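Local structure of thin, isoform D (Drosophila melanogaster, 6XG7) at residues A[116-119]-A[125-128]; A[163-166]-A[172-175]. The protein probably acts as a zinc-binding ubiquitin-protein ligase, this part being its NHL-repeat beta-propeller, thought to bind other proteins. All blocks are in the same frame, centred on the assembly; numbering follows the deposited sequence.

Contact 1: A[116-119]-A[125-128]; sequences IQVL and FLRA
The carbonyl oxygen of Val118 is gripped by two backbone N-H groups of the facing strand. Leu126 N lies 2.8 Å from Val118 O, and Arg127 N 3.2 Å from the same Val118 O. Both donors sit in the carbonyl plane. Two successive residues facing one define a classic beta bulge, which shifts the register between the pairs Val118-Arg127 and Leu119-Phe125. Within the Val118-Arg127 pair, Val118 N donates to Arg127 O over 2.8 Å in a nearly straight bond (176°). On the face of Gln117, Leu119, Phe125 and Ala128, the Gln117 and Phe125 side chains cross at about a right angle. Gln117 OE1 comes to the ring edge, 3.2 Å from Phe125 CD2, with amide and ring planes 63° apart. Phe125 has CG anti to its N (chi1 170°), which folds the ring back over its own strand until Arg127 N stands 3.5 Å above the ring plane of Phe125. The hydrogen bonds of the amide lie outside the hairpin: OE1 accepts from Gly90 N, and NE2 donates to Glu91 O and the Asp110 carboxylate. A leucine here, with no amide, would probably leave the Gly90 N-H, the Glu91 carbonyl and the Asp110 carboxylate without their mate. On the face of Val118 and Arg127, the two side chains run alongside each other, with Arg127 CG 3.8 Å from Val118 CB. The hairpin forms the outer half of a four-stranded propeller blade. Strand 125-129 is its outer edge. Strand 106-110 pairs with the other edge of 116-119 by backbone hydrogen bonds; Ile107 touches Val118 and Ile108 touches Leu119.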
# COMPACT_ATOMS: atom_id res chain seq x y z
N ILE A 116 3.42 -6.61 -13.09
CA ILE A 116 4.30 -6.40 -11.95
C ILE A 116 5.73 -6.37 -12.46
O ILE A 116 6.10 -7.17 -13.33
CB ILE A 116 4.15 -7.55 -10.92
CG1 ILE A 116 2.69 -7.74 -10.47
CG2 ILE A 116 5.07 -7.31 -9.73
CD1 ILE A 116 2.03 -6.51 -9.94
N GLN A 117 6.55 -5.49 -11.88
CA GLN A 117 7.98 -5.48 -12.15
C GLN A 117 8.76 -5.67 -10.86
O GLN A 117 8.38 -5.17 -9.80
CB GLN A 117 8.43 -4.19 -12.86
CG GLN A 117 7.83 -4.02 -14.23
CD GLN A 117 8.49 -2.91 -15.01
OE1 GLN A 117 9.69 -2.94 -15.26
NE2 GLN A 117 7.71 -1.91 -15.37
N VAL A 118 9.84 -6.44 -10.96
CA VAL A 118 10.77 -6.67 -9.87
C VAL A 118 12.11 -6.05 -10.26
O VAL A 118 12.65 -6.34 -11.33
CB VAL A 118 10.93 -8.17 -9.57
CG1 VAL A 118 11.88 -8.36 -8.42
CG2 VAL A 118 9.60 -8.83 -9.32
N LEU A 119 12.64 -5.20 -9.38
CA LEU A 119 13.92 -4.55 -9.59
C LEU A 119 14.83 -4.88 -8.42
O LEU A 119 14.37 -5.12 -7.31
CB LEU A 119 13.72 -3.04 -9.74
CG LEU A 119 12.75 -2.64 -10.87
CD1 LEU A 119 11.39 -2.28 -10.27
CD2 LEU A 119 13.29 -1.49 -11.71
N PHE A 125 16.31 -3.33 -13.29
CA PHE A 125 15.24 -4.23 -13.67
C PHE A 125 15.71 -5.68 -13.66
O PHE A 125 16.78 -6.00 -14.19
CB PHE A 125 14.71 -3.85 -15.05
CG PHE A 125 13.76 -4.86 -15.64
CD1 PHE A 125 14.22 -5.92 -16.42
CD2 PHE A 125 12.39 -4.74 -15.43
CE1 PHE A 125 13.33 -6.85 -16.97
CE2 PHE A 125 11.50 -5.66 -15.97
CZ PHE A 125 11.97 -6.71 -16.74
N LEU A 126 14.91 -6.54 -13.05
CA LEU A 126 15.15 -7.98 -13.06
C LEU A 126 14.12 -8.73 -13.88
O LEU A 126 14.48 -9.60 -14.67
CB LEU A 126 15.16 -8.53 -11.63
CG LEU A 126 16.29 -8.02 -10.74
CD1 LEU A 126 16.07 -8.57 -9.34
CD2 LEU A 126 17.66 -8.40 -11.30
N ARG A 127 12.84 -8.43 -13.70
CA ARG A 127 11.82 -9.19 -14.43
C ARG A 127 10.49 -8.47 -14.36
O ARG A 127 10.22 -7.68 -13.45
CB ARG A 127 11.66 -10.60 -13.86
CG ARG A 127 11.11 -10.66 -12.47
CD ARG A 127 11.01 -12.09 -11.97
NE ARG A 127 12.34 -12.68 -11.77
CZ ARG A 127 13.03 -12.60 -10.64
NH1 ARG A 127 12.55 -11.98 -9.57
NH2 ARG A 127 14.23 -13.16 -10.58
N ALA A 128 9.64 -8.80 -15.33
CA ALA A 128 8.26 -8.37 -15.37
C ALA A 128 7.39 -9.60 -15.56
O ALA A 128 7.78 -10.57 -16.23
CB ALA A 128 7.99 -7.38 -16.51

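Contact 2: A[163-166]-A[172-175]; sequences VQVF and FVGK
The Phe172 ring meets two side chains of the facing strand at its edge, while Gly174 N of its own strand stands 3.6 Å above the ring plane of Phe172. Gln164 OE1 is 3.3 Å from Phe172 CE1, and Phe166 CE2 is 4.1 Å from Phe172 CD1. CG of Phe172 stands anti to N (chi1 -179°), which allows the ring to lie back over its own strand. Val173 and Gly174 both face Val165, a classic beta bulge. Val165 O accepts from Val173 N at 2.8 Å and from Gly174 N at 3.2 Å. Both donors come from the same face of the carbonyl plane, tilted from it by 23° and 29°. Val165 N returns a bond of 2.8 Å to Gly174 O. The hydrogen bonds of the Gln164 amide go outside the hairpin: OE1 accepts from Gly137 N, and NE2 donates to Lys138 O and the Asp157 carboxylate. Lys175 runs beside Gln164, with Lys175 CB 4.1 Å from Gln164 CG, while its NZ leads away to a salt bridge with Asp136. Strand 162-166 is an inner strand of its NHL propeller blade. It has strand 153-157 on one flank, where Tyr154 touches Val165, and the outer strand 172-179 on the other.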
# COMPACT_ATOMS: atom_id res chain seq x y z
N VAL A 163 -7.32 -11.08 -5.26
CA VAL A 163 -5.91 -11.09 -4.93
C VAL A 163 -5.29 -12.26 -5.68
O VAL A 163 -5.84 -13.36 -5.68
CB VAL A 163 -5.73 -11.27 -3.41
CG1 VAL A 163 -4.27 -11.45 -3.06
CG2 VAL A 163 -6.31 -10.09 -2.67
N GLN A 164 -4.14 -12.03 -6.28
CA GLN A 164 -3.36 -13.09 -6.89
C GLN A 164 -2.02 -13.19 -6.17
O GLN A 164 -1.45 -12.19 -5.72
CB GLN A 164 -3.12 -12.87 -8.37
CG GLN A 164 -4.36 -12.89 -9.23
CD GLN A 164 -4.01 -12.98 -10.69
OE1 GLN A 164 -3.53 -14.02 -11.16
NE2 GLN A 164 -4.20 -11.89 -11.42
N VAL A 165 -1.53 -14.42 -6.06
CA VAL A 165 -0.33 -14.76 -5.31
C VAL A 165 0.67 -15.42 -6.26
O VAL A 165 0.31 -16.30 -7.05
CB VAL A 165 -0.63 -15.70 -4.12
CG1 VAL A 165 0.62 -15.90 -3.28
CG2 VAL A 165 -1.78 -15.15 -3.28
N PHE A 166 1.93 -14.99 -6.16
CA PHE A 166 3.00 -15.41 -7.05
C PHE A 166 4.24 -15.75 -6.24
O PHE A 166 4.47 -15.21 -5.16
CB PHE A 166 3.38 -14.27 -8.03
CG PHE A 166 2.23 -13.79 -8.83
CD1 PHE A 166 1.38 -12.82 -8.34
CD2 PHE A 166 1.96 -14.35 -10.08
CE1 PHE A 166 0.29 -12.41 -9.08
CE2 PHE A 166 0.87 -13.92 -10.80
CZ PHE A 166 0.04 -12.96 -10.30
N PHE A 172 2.77 -18.19 -11.07
CA PHE A 172 1.46 -18.14 -10.43
C PHE A 172 1.34 -19.22 -9.36
O PHE A 172 1.66 -20.39 -9.59
CB PHE A 172 0.37 -18.35 -11.47
CG PHE A 172 -1.04 -18.31 -10.91
CD1 PHE A 172 -1.66 -17.10 -10.61
CD2 PHE A 172 -1.75 -19.48 -10.71
CE1 PHE A 172 -2.95 -17.06 -10.10
CE2 PHE A 172 -3.04 -19.44 -10.19
CZ PHE A 172 -3.63 -18.23 -9.89
N VAL A 173 0.87 -18.82 -8.19
CA VAL A 173 0.62 -19.71 -7.06
C VAL A 173 -0.87 -19.94 -6.85
O VAL A 173 -1.31 -21.09 -6.72
CB VAL A 173 1.30 -19.19 -5.77
CG1 VAL A 173 0.89 -20.04 -4.56
CG2 VAL A 173 2.81 -19.19 -5.96
N GLY A 174 -1.66 -18.87 -6.78
CA GLY A 174 -3.08 -19.02 -6.51
C GLY A 174 -3.76 -17.67 -6.47
O GLY A 174 -3.15 -16.63 -6.71
N LYS A 175 -5.06 -17.70 -6.18
CA LYS A 175 -5.84 -16.47 -6.17
C LYS A 175 -7.07 -16.68 -5.30
O LYS A 175 -7.46 -17.82 -5.03
CB LYS A 175 -6.28 -16.08 -7.59
CG LYS A 175 -7.26 -17.07 -8.24
CD LYS A 175 -7.60 -16.64 -9.67
CE LYS A 175 -8.69 -17.51 -10.31
NZ LYS A 175 -8.17 -18.86 -10.63

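How the contacts relate
Contacts 1 and 2 are equivalent hairpins of two successive propeller blades. Contact 1 closes before contact 2 opens along the chain. Their centres are about 17 Å apart and their nearest atoms about 5 Å, without touching. Both have the bulge at the same point, and both set a glutamine oxygen at the edge of a phenylalanine ring. They differ where Arg127 is matched by Gly174 and Leu119 by Phe166. Phe129 connects them: it pairs by backbone bonds with Ile116 of contact 1, and its ring meets that of Phe166 in contact 2. Phe139 likewise touches Ile116 and Gln164. The contact centres lie about 18 Å (contact 1) and 17 Å (contact 2) from the centre of the chain, in the outer part of the propeller.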